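Local coordinates for putative Nitroreductase (Anabaena variabilis ATCC 29413, PDB 3EO7), which binds flavin mononucleotide and probably acts as an FMN-dependent oxidoreductase of the nitroreductase family, at residues A253-E259 / I445-R451; I384-G388 / F414-L418; P155-Q161 / Q244-S248; L78-L84 / Y128-H133. All coordinates share one frame. Where two conformers were deposited one is given. Residue numbers count along the deposited sequence, not the author numbering.

Contact 1 of 4, residues A253-E259 / I445-R451; sequences ALPSATE and IAQYGDR. With ACT (acetate ion), chain H.
The ring of Y448 (chi1 -71°) lies along the extended backbone of 253-259, with L254 C 3.8 Å from its CD1 at the ring edge and A253 CB 3.7 Å from its CE1; its hydroxyl bonds to D376. Residues 253-259 form no regular strand but stay largely extended and run past the C-terminal end of helix 441-448, with P255 CA 3.8 Å from Y448 CA and T258 CA 4.6 Å from G449 CA. S256 N donates to Y448 O at 2.9 Å, and D450 N donates to A257 O at 3.1 Å. Between these two bonds G449, the first residue to leave the helix, has positive phi (70°). A CB on it would collide with S256 O and A257 O, so the close passage of the two backbones depends on glycine. This is a helix C-terminus covered by a loop, the one that leads from strand 229-239 to helix 270-276. S256 (chi1 75°) turns toward the helix end: its OG accepts from R451 N at 3.0 Å and donates to A257 O at 2.9 Å. D450 (chi1 -65°) takes E259 N on OD2 at 2.7 Å, while its OD1 is held by S8 and A10. R451, in t for chi1 to chi3, carries its guanidinium to a salt bridge with D215. An acetate, probably from the crystallisation liquor, accepts on its O from T258 OG1 at 2.8 Å.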
loop_
_atom_site.group_PDB
_atom_site.type_symbol
_atom_site.label_atom_id
_atom_site.label_comp_id
_atom_site.label_asym_id
_atom_site.label_seq_id
_atom_site.Cartn_x
_atom_site.Cartn_y
_atom_site.Cartn_z
ATOM N N ALA A 253 7.654 -9.853 -8.600
ATOM C CA ALA A 253 8.510 -8.716 -8.848
ATOM C C ALA A 253 9.665 -9.081 -9.758
ATOM O O ALA A 253 10.208 -10.184 -9.671
ATOM C CB ALA A 253 9.061 -8.189 -7.495
ATOM N N LEU A 254 10.038 -8.154 -10.622
ATOM C CA LEU A 254 11.194 -8.337 -11.493
ATOM C C LEU A 254 12.108 -7.133 -11.345
ATOM O O LEU A 254 11.656 -6.031 -11.039
ATOM C CB LEU A 254 10.755 -8.450 -12.962
ATOM C CG LEU A 254 10.044 -9.725 -13.401
ATOM C CD1 LEU A 254 9.608 -9.553 -14.860
ATOM C CD2 LEU A 254 10.934 -10.992 -13.174
ATOM N N PRO A 255 13.392 -7.324 -11.626
ATOM C CA PRO A 255 14.321 -6.217 -11.539
ATOM C C PRO A 255 14.296 -5.279 -12.727
ATOM O O PRO A 255 14.000 -5.684 -13.855
ATOM C CB PRO A 255 15.695 -6.919 -11.487
ATOM C CG PRO A 255 15.501 -8.180 -12.105
ATOM C CD PRO A 255 14.074 -8.582 -11.974
ATOM N N SER A 256 14.583 -4.024 -12.438
ATOM C CA SER A 256 14.897 -3.030 -13.468
ATOM C C SER A 256 16.426 -2.914 -13.481
ATOM O O SER A 256 17.122 -3.569 -12.709
ATOM C CB SER A 256 14.289 -1.669 -13.138
ATOM O OG SER A 256 14.993 -0.985 -12.116
ATOM N N ALA A 257 16.957 -2.053 -14.352
ATOM C CA ALA A 257 18.375 -1.727 -14.348
ATOM C C ALA A 257 18.696 -0.892 -13.111
ATOM O O ALA A 257 17.802 -0.446 -12.400
ATOM C CB ALA A 257 18.727 -0.889 -15.632
ATOM N N THR A 258 19.989 -0.696 -12.881
ATOM C CA THR A 258 20.510 0.164 -11.834
ATOM C C THR A 258 21.222 1.295 -12.581
ATOM O O THR A 258 22.164 1.067 -13.345
ATOM C CB THR A 258 21.451 -0.590 -10.900
ATOM O OG1 THR A 258 20.733 -1.671 -10.287
ATOM C CG2 THR A 258 22.051 0.341 -9.840
ATOM N N GLU A 259 20.756 2.508 -12.390
ATOM C CA GLU A 259 21.289 3.661 -13.092
ATOM C C GLU A 259 22.174 4.533 -12.214
ATOM O O GLU A 259 21.699 5.212 -11.331
ATOM C CB GLU A 259 20.121 4.515 -13.639
ATOM C CG GLU A 259 20.617 5.740 -14.419
ATOM C CD GLU A 259 19.534 6.795 -14.623
ATOM O OE1 GLU A 259 18.372 6.517 -14.342
ATOM O OE2 GLU A 259 19.861 7.917 -15.031
ATOM N N ILE A 445 18.357 -2.423 -4.028
ATOM C CA ILE A 445 18.672 -2.042 -5.428
ATOM C C ILE A 445 19.533 -3.119 -6.076
ATOM O O ILE A 445 19.346 -3.462 -7.250
ATOM C CB ILE A 445 19.343 -0.655 -5.497
ATOM C CG1 ILE A 445 18.326 0.419 -5.087
ATOM C CG2 ILE A 445 19.877 -0.380 -6.917
ATOM C CD1 ILE A 445 18.973 1.749 -4.701
ATOM N N ALA A 446 20.415 -3.715 -5.278
ATOM C CA ALA A 446 21.288 -4.780 -5.779
ATOM C C ALA A 446 20.468 -5.955 -6.285
ATOM O O ALA A 446 20.870 -6.644 -7.233
ATOM C CB ALA A 446 22.301 -5.243 -4.689
ATOM N N GLN A 447 19.301 -6.153 -5.694
ATOM C CA GLN A 447 18.434 -7.238 -6.090
ATOM C C GLN A 447 17.422 -6.917 -7.189
ATOM O O GLN A 447 17.222 -7.727 -8.084
ATOM C CB GLN A 447 17.715 -7.777 -4.864
ATOM C CG GLN A 447 18.690 -8.386 -3.857
ATOM C CD GLN A 447 18.003 -8.655 -2.559
ATOM O OE1 GLN A 447 17.062 -9.465 -2.498
ATOM N NE2 GLN A 447 18.436 -7.947 -1.500
ATOM N N TYR A 448 16.800 -5.737 -7.153
ATOM C CA TYR A 448 15.723 -5.421 -8.093
ATOM C C TYR A 448 15.925 -4.136 -8.899
ATOM O O TYR A 448 15.015 -3.677 -9.590
ATOM C CB TYR A 448 14.408 -5.314 -7.369
ATOM C CG TYR A 448 13.873 -6.639 -6.886
ATOM C CD1 TYR A 448 13.214 -7.505 -7.742
ATOM C CD2 TYR A 448 14.054 -7.010 -5.561
ATOM C CE1 TYR A 448 12.711 -8.738 -7.277
ATOM C CE2 TYR A 448 13.559 -8.226 -5.084
ATOM C CZ TYR A 448 12.889 -9.070 -5.935
ATOM O OH TYR A 448 12.421 -10.259 -5.412
ATOM N N GLY A 449 17.113 -3.562 -8.807
ATOM C CA GLY A 449 17.391 -2.320 -9.486
ATOM C C GLY A 449 16.645 -1.151 -8.858
ATOM O O GLY A 449 16.037 -1.268 -7.776
ATOM N N ASP A 450 16.679 -0.003 -9.527
ATOM C CA ASP A 450 16.056 1.193 -8.976
ATOM C C ASP A 450 14.557 1.082 -8.795
ATOM O O ASP A 450 14.002 1.737 -7.939
ATOM C CB ASP A 450 16.418 2.421 -9.797
ATOM C CG ASP A 450 17.892 2.723 -9.714
ATOM O OD1 ASP A 450 18.337 3.091 -8.603
ATOM O OD2 ASP A 450 18.568 2.586 -10.759
ATOM N N ARG A 451 13.922 0.254 -9.619
ATOM C CA ARG A 451 12.471 -0.006 -9.505
ATOM C C ARG A 451 12.084 -0.579 -8.146
ATOM O O ARG A 451 10.930 -0.519 -7.758
ATOM C CB ARG A 451 12.040 -0.934 -10.635
ATOM C CG ARG A 451 10.533 -1.257 -10.726
ATOM C CD ARG A 451 10.358 -2.358 -11.756
ATOM N NE ARG A 451 8.968 -2.698 -12.157
ATOM C CZ ARG A 451 8.341 -2.127 -13.201
ATOM N NH1 ARG A 451 8.924 -1.150 -13.897
ATOM N NH2 ARG A 451 7.139 -2.537 -13.551
HETATM C C ACT H . 19.884 -5.040 -11.532
HETATM O O ACT H . 19.774 -3.792 -11.752
HETATM O OXT ACT H . 19.555 -5.488 -10.410
HETATM C CH3 ACT H . 20.404 -6.014 -12.555
#

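Contact 2 of 4, residues I384-G388 / F414-L418; sequences IAVCG and FRREL
C387 makes the largest single contribution to this contact: in the m rotamer (chi1 -62°) its SG comes to 3.5 Å from L418 CD1 and 4.2 Å from F414 CB. The backbone beneath it is a beta strand through 384-386 that breaks at C387 (phi/psi -115/-28). Facing it, F414 occupies the N-cap position of helix 415-421, whose first turn is closed by L418 N donating to F414 O at 2.8 Å. The nearest CA atoms, C387 and F414, are 6.4 Å apart. A385 and C387, two residues apart, both point toward the helix, whereas V386 between them points away; A385 CB meets L418 CD1 at 3.9 Å. L418, in the mt rotamer (chi1 -71°, chi2 162°), touches both small side chains as well as V434 and F436 of the neighbouring strand 433-439. Here a short helix, following strand 405-411, packs its first turn on one face of the mixed sheet in the second nitroreductase-family region. F414 (chi1 -75°) directs its ring to V492 and L493 of helix 486-493. R415 begins with chi1 -70° and then extends through two t angles, which brings a face of its guanidinium against C387, with C387 CB 3.6 Å from R415 CZ; R415 NH1 bonds to the carbonyl of R429. Water 1 bridges the backbones, donating to V386 O at 2.8 Å and accepting from F414 N at 2.7 Å.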
loop_
_atom_site.group_PDB
_atom_site.type_symbol
_atom_site.label_atom_id
_atom_site.label_comp_id
_atom_site.label_asym_id
_atom_site.label_seq_id
_atom_site.Cartn_x
_atom_site.Cartn_y
_atom_site.Cartn_z
ATOM N N ILE A 384 9.926 -0.864 16.341
ATOM C CA ILE A 384 8.807 -0.280 17.038
ATOM C C ILE A 384 9.262 0.581 18.194
ATOM O O ILE A 384 9.974 0.111 19.091
ATOM C CB ILE A 384 7.827 -1.376 17.574
ATOM C CG1 ILE A 384 7.526 -2.396 16.455
ATOM C CG2 ILE A 384 6.565 -0.744 18.125
ATOM C CD1 ILE A 384 6.419 -3.423 16.790
ATOM N N ALA A 385 8.871 1.847 18.168
ATOM C CA ALA A 385 9.081 2.717 19.318
ATOM C C ALA A 385 7.850 2.546 20.209
ATOM O O ALA A 385 6.718 2.829 19.799
ATOM C CB ALA A 385 9.257 4.184 18.901
ATOM N N VAL A 386 8.071 2.096 21.439
ATOM C CA VAL A 386 6.997 1.872 22.395
ATOM C C VAL A 386 7.056 2.939 23.473
ATOM O O VAL A 386 8.085 3.083 24.139
ATOM C CB VAL A 386 7.150 0.457 23.030
ATOM C CG1 VAL A 386 6.190 0.243 24.173
ATOM C CG2 VAL A 386 7.031 -0.655 21.916
ATOM N N CYS A 387 5.971 3.699 23.637
ATOM C CA CYS A 387 5.889 4.712 24.671
ATOM C C CYS A 387 4.839 4.425 25.707
ATOM O O CYS A 387 4.981 4.869 26.835
ATOM C CB CYS A 387 5.591 6.078 24.072
ATOM S SG CYS A 387 6.923 6.597 22.957
ATOM N N GLY A 388 3.787 3.712 25.324
ATOM C CA GLY A 388 2.685 3.403 26.226
ATOM C C GLY A 388 2.006 2.090 25.958
ATOM O O GLY A 388 0.876 2.061 25.513
ATOM N N PHE A 414 10.455 7.948 24.420
ATOM C CA PHE A 414 10.720 8.643 23.167
ATOM C C PHE A 414 9.625 9.633 22.700
ATOM O O PHE A 414 9.683 10.103 21.557
ATOM C CB PHE A 414 10.945 7.614 22.051
ATOM C CG PHE A 414 12.290 6.926 22.107
ATOM C CD1 PHE A 414 13.457 7.660 21.921
ATOM C CD2 PHE A 414 12.386 5.560 22.256
ATOM C CE1 PHE A 414 14.690 7.045 21.917
ATOM C CE2 PHE A 414 13.619 4.929 22.275
ATOM C CZ PHE A 414 14.766 5.652 22.094
ATOM N N ARG A 415 8.659 9.946 23.564
ATOM C CA ARG A 415 7.524 10.793 23.136
ATOM C C ARG A 415 7.961 12.107 22.530
ATOM O O ARG A 415 7.474 12.498 21.449
ATOM C CB ARG A 415 6.572 11.051 24.289
ATOM C CG ARG A 415 5.786 9.821 24.731
ATOM C CD ARG A 415 4.698 10.181 25.722
ATOM N NE ARG A 415 4.060 8.955 26.198
ATOM C CZ ARG A 415 3.164 8.273 25.499
ATOM N NH1 ARG A 415 2.765 8.689 24.298
ATOM N NH2 ARG A 415 2.648 7.160 26.013
ATOM N N ARG A 416 8.858 12.812 23.219
ATOM C CA ARG A 416 9.322 14.132 22.740
ATOM C C ARG A 416 10.014 14.023 21.399
ATOM O O ARG A 416 9.784 14.813 20.482
ATOM C CB ARG A 416 10.269 14.750 23.775
ATOM C CG ARG A 416 10.694 16.158 23.484
ATOM C CD ARG A 416 11.732 16.665 24.519
ATOM N NE ARG A 416 12.877 15.741 24.595
ATOM C CZ ARG A 416 13.899 15.681 23.731
ATOM N NH1 ARG A 416 13.972 16.492 22.679
ATOM N NH2 ARG A 416 14.858 14.779 23.923
ATOM N N GLU A 417 10.849 13.000 21.294
ATOM C CA GLU A 417 11.576 12.715 20.090
ATOM C C GLU A 417 10.662 12.392 18.926
ATOM O O GLU A 417 10.829 12.937 17.847
ATOM C CB GLU A 417 12.527 11.543 20.310
ATOM C CG GLU A 417 13.694 11.844 21.244
ATOM C CD GLU A 417 13.426 11.821 22.762
ATOM O OE1 GLU A 417 12.305 11.610 23.311
ATOM O OE2 GLU A 417 14.442 12.063 23.440
ATOM N N LEU A 418 9.687 11.521 19.160
ATOM C CA LEU A 418 8.761 11.081 18.107
ATOM C C LEU A 418 7.904 12.255 17.633
ATOM O O LEU A 418 7.592 12.390 16.461
ATOM C CB LEU A 418 7.903 9.936 18.617
ATOM C CG LEU A 418 8.606 8.573 18.821
ATOM C CD1 LEU A 418 7.741 7.703 19.731
ATOM C CD2 LEU A 418 8.947 7.922 17.449
HETATM O O HOH W 1 9.676 5.332 24.358
#

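Contact 3 of 4, residues P155-Q161 / Q244-S248; sequences PALESTQ and QQNIS
Residues 155-159 make a short, weakly bonded helix, with E158 N donating to P155 O at 3.1 Å, before T160 turns extended (phi/psi -102/166). Opposite, 244-245 end a 3-10 segment and N246 (-89/68) centres an inverse gamma turn, after which I247 is extended. The closest CA pairs are S159 with Q245 at 5.8 Å and A156 with I247 at 7.5 Å. I247 takes chi1 62° and chi2 173°, so that its CD1 reaches the helix, 3.7 Å from A156 CA and 3.5 Å from S159 OG. The contact is plain packing beside the seven-stranded antiparallel sheet: the loop after strand 229-239 folds back on the helix that precedes the adjacent, antiparallel strand 162-169. P236 of strand 229-239 touches A156 and T160. In Q245 (chi1 -62°, chi2 -173°), CG lies 3.4 Å from S159 O, and the amide is anchored by D242 through NE2 and by the D239 backbone through OE1. The same OE1 accepts from water 2 at 2.6 Å, and that water accepts from Q161 N at 2.9 Å. T160 (chi1 56°) turns its OG1 back to donate to A156 O at 2.7 Å, while T160 CG2 rests 3.9 Å from Q245 OE1.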
loop_
_atom_site.group_PDB
_atom_site.type_symbol
_atom_site.label_atom_id
_atom_site.label_comp_id
_atom_site.label_asym_id
_atom_site.label_seq_id
_atom_site.Cartn_x
_atom_site.Cartn_y
_atom_site.Cartn_z
ATOM N N PRO A 155 2.275 -16.632 -15.586
ATOM C CA PRO A 155 1.255 -17.713 -15.585
ATOM C C PRO A 155 -0.087 -17.358 -14.977
ATOM O O PRO A 155 -1.099 -17.964 -15.341
ATOM C CB PRO A 155 1.912 -18.830 -14.751
ATOM C CG PRO A 155 3.347 -18.483 -14.679
ATOM C CD PRO A 155 3.474 -16.994 -14.817
ATOM N N ALA A 156 -0.123 -16.390 -14.078
ATOM C CA ALA A 156 -1.395 -15.995 -13.470
ATOM C C ALA A 156 -2.374 -15.458 -14.517
ATOM O O ALA A 156 -3.586 -15.518 -14.314
ATOM C CB ALA A 156 -1.194 -15.000 -12.332
ATOM N N LEU A 157 -1.869 -14.921 -15.627
ATOM C CA LEU A 157 -2.737 -14.432 -16.707
ATOM C C LEU A 157 -3.325 -15.515 -17.585
ATOM O O LEU A 157 -4.338 -15.322 -18.236
ATOM C CB LEU A 157 -1.986 -13.403 -17.572
ATOM C CG LEU A 157 -1.739 -12.063 -16.866
ATOM C CD1 LEU A 157 -0.618 -11.278 -17.537
ATOM C CD2 LEU A 157 -3.013 -11.217 -16.820
ATOM N N GLU A 158 -2.716 -16.674 -17.588
ATOM C CA GLU A 158 -3.212 -17.738 -18.425
ATOM C C GLU A 158 -4.502 -18.389 -17.852
ATOM O O GLU A 158 -5.370 -18.775 -18.611
ATOM C CB GLU A 158 -2.091 -18.744 -18.675
ATOM C CG GLU A 158 -2.350 -19.602 -19.959
ATOM C CD GLU A 158 -2.301 -18.770 -21.271
ATOM O OE1 GLU A 158 -1.188 -18.406 -21.716
ATOM O OE2 GLU A 158 -3.369 -18.510 -21.868
ATOM N N SER A 159 -4.618 -18.443 -16.525
ATOM C CA SER A 159 -5.718 -19.090 -15.811
ATOM C C SER A 159 -6.936 -18.193 -15.539
ATOM O O SER A 159 -8.069 -18.661 -15.367
ATOM C CB SER A 159 -5.196 -19.526 -14.407
ATOM O OG SER A 159 -3.769 -19.611 -14.365
ATOM N N THR A 160 -6.698 -16.905 -15.567
ATOM C CA THR A 160 -7.686 -15.924 -15.155
ATOM C C THR A 160 -8.406 -15.235 -16.311
ATOM O O THR A 160 -7.982 -15.323 -17.468
ATOM C CB THR A 160 -7.003 -14.890 -14.232
ATOM O OG1 THR A 160 -5.889 -14.303 -14.920
ATOM C CG2 THR A 160 -6.541 -15.579 -12.930
ATOM N N GLN A 161 -9.502 -14.565 -15.956
ATOM C CA GLN A 161 -10.400 -13.918 -16.898
ATOM C C GLN A 161 -10.534 -12.404 -16.722
ATOM O O GLN A 161 -11.162 -11.730 -17.555
ATOM C CB GLN A 161 -11.792 -14.558 -16.727
ATOM C CG GLN A 161 -11.758 -16.061 -16.875
ATOM C CD GLN A 161 -11.489 -16.465 -18.295
ATOM O OE1 GLN A 161 -12.023 -15.853 -19.226
ATOM N NE2 GLN A 161 -10.660 -17.510 -18.485
ATOM N N GLN A 244 -9.842 -24.531 -11.199
ATOM C CA GLN A 244 -8.724 -24.247 -12.113
ATOM C C GLN A 244 -7.988 -22.915 -11.875
ATOM O O GLN A 244 -6.889 -22.705 -12.396
ATOM C CB GLN A 244 -9.227 -24.329 -13.547
ATOM C CG GLN A 244 -9.683 -25.741 -13.877
ATOM C CD GLN A 244 -8.505 -26.685 -13.893
ATOM O OE1 GLN A 244 -7.554 -26.443 -14.625
ATOM N NE2 GLN A 244 -8.549 -27.757 -13.098
ATOM N N GLN A 245 -8.570 -22.052 -11.063
ATOM C CA GLN A 245 -7.955 -20.781 -10.731
ATOM C C GLN A 245 -7.284 -20.776 -9.340
ATOM O O GLN A 245 -6.808 -19.750 -8.888
ATOM C CB GLN A 245 -8.977 -19.657 -10.928
ATOM C CG GLN A 245 -9.458 -19.529 -12.370
ATOM C CD GLN A 245 -10.346 -18.315 -12.590
ATOM O OE1 GLN A 245 -9.994 -17.188 -12.211
ATOM N NE2 GLN A 245 -11.508 -18.541 -13.209
ATOM N N ASN A 246 -7.243 -21.922 -8.655
ATOM C CA ASN A 246 -6.538 -22.028 -7.365
ATOM C C ASN A 246 -5.086 -22.401 -7.683
ATOM O O ASN A 246 -4.604 -23.491 -7.371
ATOM C CB ASN A 246 -7.175 -23.047 -6.410
ATOM C CG ASN A 246 -6.510 -23.054 -5.019
ATOM O OD1 ASN A 246 -5.818 -22.107 -4.629
ATOM N ND2 ASN A 246 -6.719 -24.143 -4.270
ATOM N N ILE A 247 -4.400 -21.443 -8.286
ATOM C CA ILE A 247 -3.034 -21.623 -8.776
ATOM C C ILE A 247 -2.012 -21.155 -7.789
ATOM O O ILE A 247 -2.287 -20.355 -6.889
ATOM C CB ILE A 247 -2.815 -20.887 -10.121
ATOM C CG1 ILE A 247 -3.004 -19.382 -9.974
ATOM C CG2 ILE A 247 -3.756 -21.463 -11.206
ATOM C CD1 ILE A 247 -2.654 -18.584 -11.207
ATOM N N SER A 248 -0.792 -21.639 -7.974
ATOM C CA SER A 248 0.302 -21.264 -7.125
ATOM C C SER A 248 0.648 -19.787 -7.229
ATOM O O SER A 248 0.640 -19.239 -8.321
ATOM C CB SER A 248 1.536 -22.065 -7.545
ATOM O OG SER A 248 2.710 -21.537 -6.989
HETATM O O HOH W 2 -10.476 -14.818 -13.239
#

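Contact 4 of 4, residues L78-L84 / Y128-H133; sequences LFRSYGL and YQCRTH
L78 (chi1 -71°, chi2 166°) fills the hollow over one face of the Y128 ring, its CB 4.3 Å from the ring centroid in a CH-pi contact. One residue on, F79 (chi1 -171°) presents its ring edge to the face of H133 in a T-shaped pair, centroids 5.2 Å apart and planes at 73°. H133 has left-handed backbone angles (51/59), and its ND1 shares a 2.7 Å hydrogen bond with Y128 OH. Thus the C-terminal end of helix 66-82 docks on strand 124-129 of the antiparallel sheet and on the turn leading to strand 134-139. G83 passes 5.4 Å from C130, CA to CA. C130 SG fits into the bend there, 3.6 Å from Y82 CD2. Y82 OH bonds to A109. L84 (chi1 -58°) covers the turn, with CD2 3.8 Å from C130 CB. Water 3 fills the remaining gap, accepting from L84 N at 3.0 Å and donating to C130 O at 2.6 Å.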
loop_
_atom_site.group_PDB
_atom_site.type_symbol
_atom_site.label_atom_id
_atom_site.label_comp_id
_atom_site.label_asym_id
_atom_site.label_seq_id
_atom_site.Cartn_x
_atom_site.Cartn_y
_atom_site.Cartn_z
ATOM N N LEU A 78 -14.684 -4.342 -5.410
ATOM C CA LEU A 78 -14.250 -2.994 -5.773
ATOM C C LEU A 78 -14.609 -1.990 -4.693
ATOM O O LEU A 78 -13.792 -1.128 -4.326
ATOM C CB LEU A 78 -14.792 -2.599 -7.123
ATOM C CG LEU A 78 -14.187 -3.296 -8.364
ATOM C CD1 LEU A 78 -15.058 -3.057 -9.614
ATOM C CD2 LEU A 78 -12.753 -2.794 -8.548
ATOM N N PHE A 79 -15.814 -2.116 -4.154
ATOM C CA PHE A 79 -16.277 -1.156 -3.143
ATOM C C PHE A 79 -15.463 -1.198 -1.853
ATOM O O PHE A 79 -15.139 -0.160 -1.257
ATOM C CB PHE A 79 -17.755 -1.342 -2.847
ATOM C CG PHE A 79 -18.296 -0.253 -1.992
ATOM C CD1 PHE A 79 -18.426 1.042 -2.520
ATOM C CD2 PHE A 79 -18.581 -0.474 -0.656
ATOM C CE1 PHE A 79 -18.869 2.081 -1.735
ATOM C CE2 PHE A 79 -19.040 0.570 0.143
ATOM C CZ PHE A 79 -19.171 1.847 -0.399
ATOM N N ARG A 80 -15.138 -2.403 -1.400
ATOM C CA ARG A 80 -14.386 -2.557 -0.172
ATOM C C ARG A 80 -12.931 -2.161 -0.428
ATOM O O ARG A 80 -12.222 -1.828 0.505
ATOM C CB ARG A 80 -14.460 -3.993 0.341
ATOM C CG ARG A 80 -15.860 -4.486 0.785
ATOM C CD ARG A 80 -16.172 -4.109 2.209
ATOM N NE ARG A 80 -17.553 -4.465 2.573
ATOM C CZ ARG A 80 -18.566 -3.606 2.756
ATOM N NH1 ARG A 80 -18.422 -2.286 2.642
ATOM N NH2 ARG A 80 -19.764 -4.086 3.094
ATOM N N SER A 81 -12.484 -2.201 -1.688
ATOM C CA SER A 81 -11.105 -1.839 -2.030
ATOM C C SER A 81 -10.877 -0.321 -2.137
ATOM O O SER A 81 -9.881 0.188 -1.630
ATOM C CB SER A 81 -10.660 -2.467 -3.355
ATOM O OG SER A 81 -10.545 -3.870 -3.233
ATOM N N TYR A 82 -11.757 0.376 -2.852
ATOM C CA TYR A 82 -11.514 1.790 -3.171
ATOM C C TYR A 82 -12.776 2.623 -3.268
ATOM O O TYR A 82 -12.778 3.702 -3.868
ATOM C CB TYR A 82 -10.716 1.854 -4.465
ATOM C CG TYR A 82 -9.825 3.051 -4.677
ATOM C CD1 TYR A 82 -9.020 3.537 -3.641
ATOM C CD2 TYR A 82 -9.763 3.691 -5.904
ATOM C CE1 TYR A 82 -8.157 4.629 -3.836
ATOM C CE2 TYR A 82 -8.919 4.770 -6.106
ATOM C CZ TYR A 82 -8.110 5.246 -5.059
ATOM O OH TYR A 82 -7.256 6.324 -5.263
ATOM N N GLY A 83 -13.823 2.166 -2.597
ATOM C CA GLY A 83 -15.082 2.867 -2.620
ATOM C C GLY A 83 -15.041 4.082 -1.728
ATOM O O GLY A 83 -14.177 4.191 -0.842
ATOM N N LEU A 84 -15.994 4.979 -1.951
ATOM C CA LEU A 84 -16.163 6.155 -1.077
ATOM C C LEU A 84 -16.832 5.742 0.227
ATOM O O LEU A 84 -17.877 5.110 0.179
ATOM C CB LEU A 84 -16.962 7.217 -1.800
ATOM C CG LEU A 84 -16.411 7.730 -3.104
ATOM C CD1 LEU A 84 -17.304 8.948 -3.533
ATOM C CD2 LEU A 84 -14.895 8.068 -3.027
ATOM N N TYR A 128 -12.717 2.141 -12.950
ATOM C CA TYR A 128 -13.560 2.158 -11.756
ATOM C C TYR A 128 -13.867 3.611 -11.326
ATOM O O TYR A 128 -12.981 4.379 -11.005
ATOM C CB TYR A 128 -12.930 1.355 -10.591
ATOM C CG TYR A 128 -13.825 1.424 -9.359
ATOM C CD1 TYR A 128 -15.126 0.901 -9.391
ATOM C CD2 TYR A 128 -13.397 2.055 -8.197
ATOM C CE1 TYR A 128 -15.988 1.041 -8.299
ATOM C CE2 TYR A 128 -14.228 2.153 -7.072
ATOM C CZ TYR A 128 -15.521 1.657 -7.136
ATOM O OH TYR A 128 -16.298 1.795 -6.031
ATOM N N GLN A 129 -15.137 3.946 -11.306
ATOM C CA GLN A 129 -15.604 5.278 -10.933
ATOM C C GLN A 129 -16.073 5.265 -9.477
ATOM O O GLN A 129 -17.160 4.781 -9.174
ATOM C CB GLN A 129 -16.759 5.657 -11.844
ATOM C CG GLN A 129 -16.346 5.898 -13.265
ATOM C CD GLN A 129 -15.729 7.262 -13.435
ATOM O OE1 GLN A 129 -16.297 8.259 -12.983
ATOM N NE2 GLN A 129 -14.562 7.324 -14.062
ATOM N N CYS A 130 -15.226 5.754 -8.590
ATOM C CA CYS A 130 -15.502 5.840 -7.156
ATOM C C CYS A 130 -16.766 6.640 -6.878
ATOM O O CYS A 130 -17.545 6.282 -6.005
ATOM C CB CYS A 130 -14.317 6.507 -6.424
ATOM S SG CYS A 130 -12.759 5.601 -6.481
ATOM N N ARG A 131 -16.996 7.699 -7.648
ATOM C CA ARG A 131 -18.127 8.600 -7.376
ATOM C C ARG A 131 -19.500 7.975 -7.492
ATOM O O ARG A 131 -20.419 8.346 -6.776
ATOM C CB ARG A 131 -18.068 9.832 -8.283
ATOM C CG ARG A 131 -17.015 10.819 -7.861
ATOM C CD ARG A 131 -16.887 11.874 -8.942
ATOM N NE ARG A 131 -16.408 11.207 -10.147
ATOM C CZ ARG A 131 -16.244 11.775 -11.331
ATOM N NH1 ARG A 131 -16.484 13.074 -11.486
ATOM N NH2 ARG A 131 -15.808 11.027 -12.349
ATOM N N THR A 132 -19.646 7.039 -8.412
ATOM C CA THR A 132 -20.917 6.428 -8.695
ATOM C C THR A 132 -20.913 4.915 -8.441
ATOM O O THR A 132 -21.937 4.248 -8.612
ATOM C CB THR A 132 -21.267 6.705 -10.169
ATOM O OG1 THR A 132 -20.197 6.244 -11.003
ATOM C CG2 THR A 132 -21.477 8.224 -10.356
ATOM N N HIS A 133 -19.768 4.378 -8.019
ATOM C CA HIS A 133 -19.619 2.924 -7.857
ATOM C C HIS A 133 -20.079 2.229 -9.157
ATOM O O HIS A 133 -21.030 1.415 -9.199
ATOM C CB HIS A 133 -20.324 2.349 -6.625
ATOM C CG HIS A 133 -19.983 0.914 -6.382
ATOM N ND1 HIS A 133 -18.676 0.469 -6.334
ATOM C CD2 HIS A 133 -20.761 -0.175 -6.190
ATOM C CE1 HIS A 133 -18.669 -0.834 -6.128
ATOM N NE2 HIS A 133 -19.922 -1.258 -6.051
HETATM O O HOH W 3 -17.422 4.151 -4.507
#

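Overall arrangement
The four contacts are separate, and none touches another. Contacts 3 and 4 are both built on the seven-stranded antiparallel sheet, contact 4 by strands 124-129 and 134-139 and contact 3 by strands 162-169 and 229-239, with centres 25 Å apart. Contact 2 belongs to the mixed sheet, 45 Å from contact 3 between centres and across the chain's centre from it. Contact 1 ties the loop after strand 229-239 to helix 441-448, and contact 2 is nested inside the long chain loop that it closes. Contacts 2 and 4 come nearest the flavin: the side chain of Y82 is about 9 Å from FMN, and that of L418 about 12 Å. Contacts 1 and 3 lie away from the FMN-binding residues.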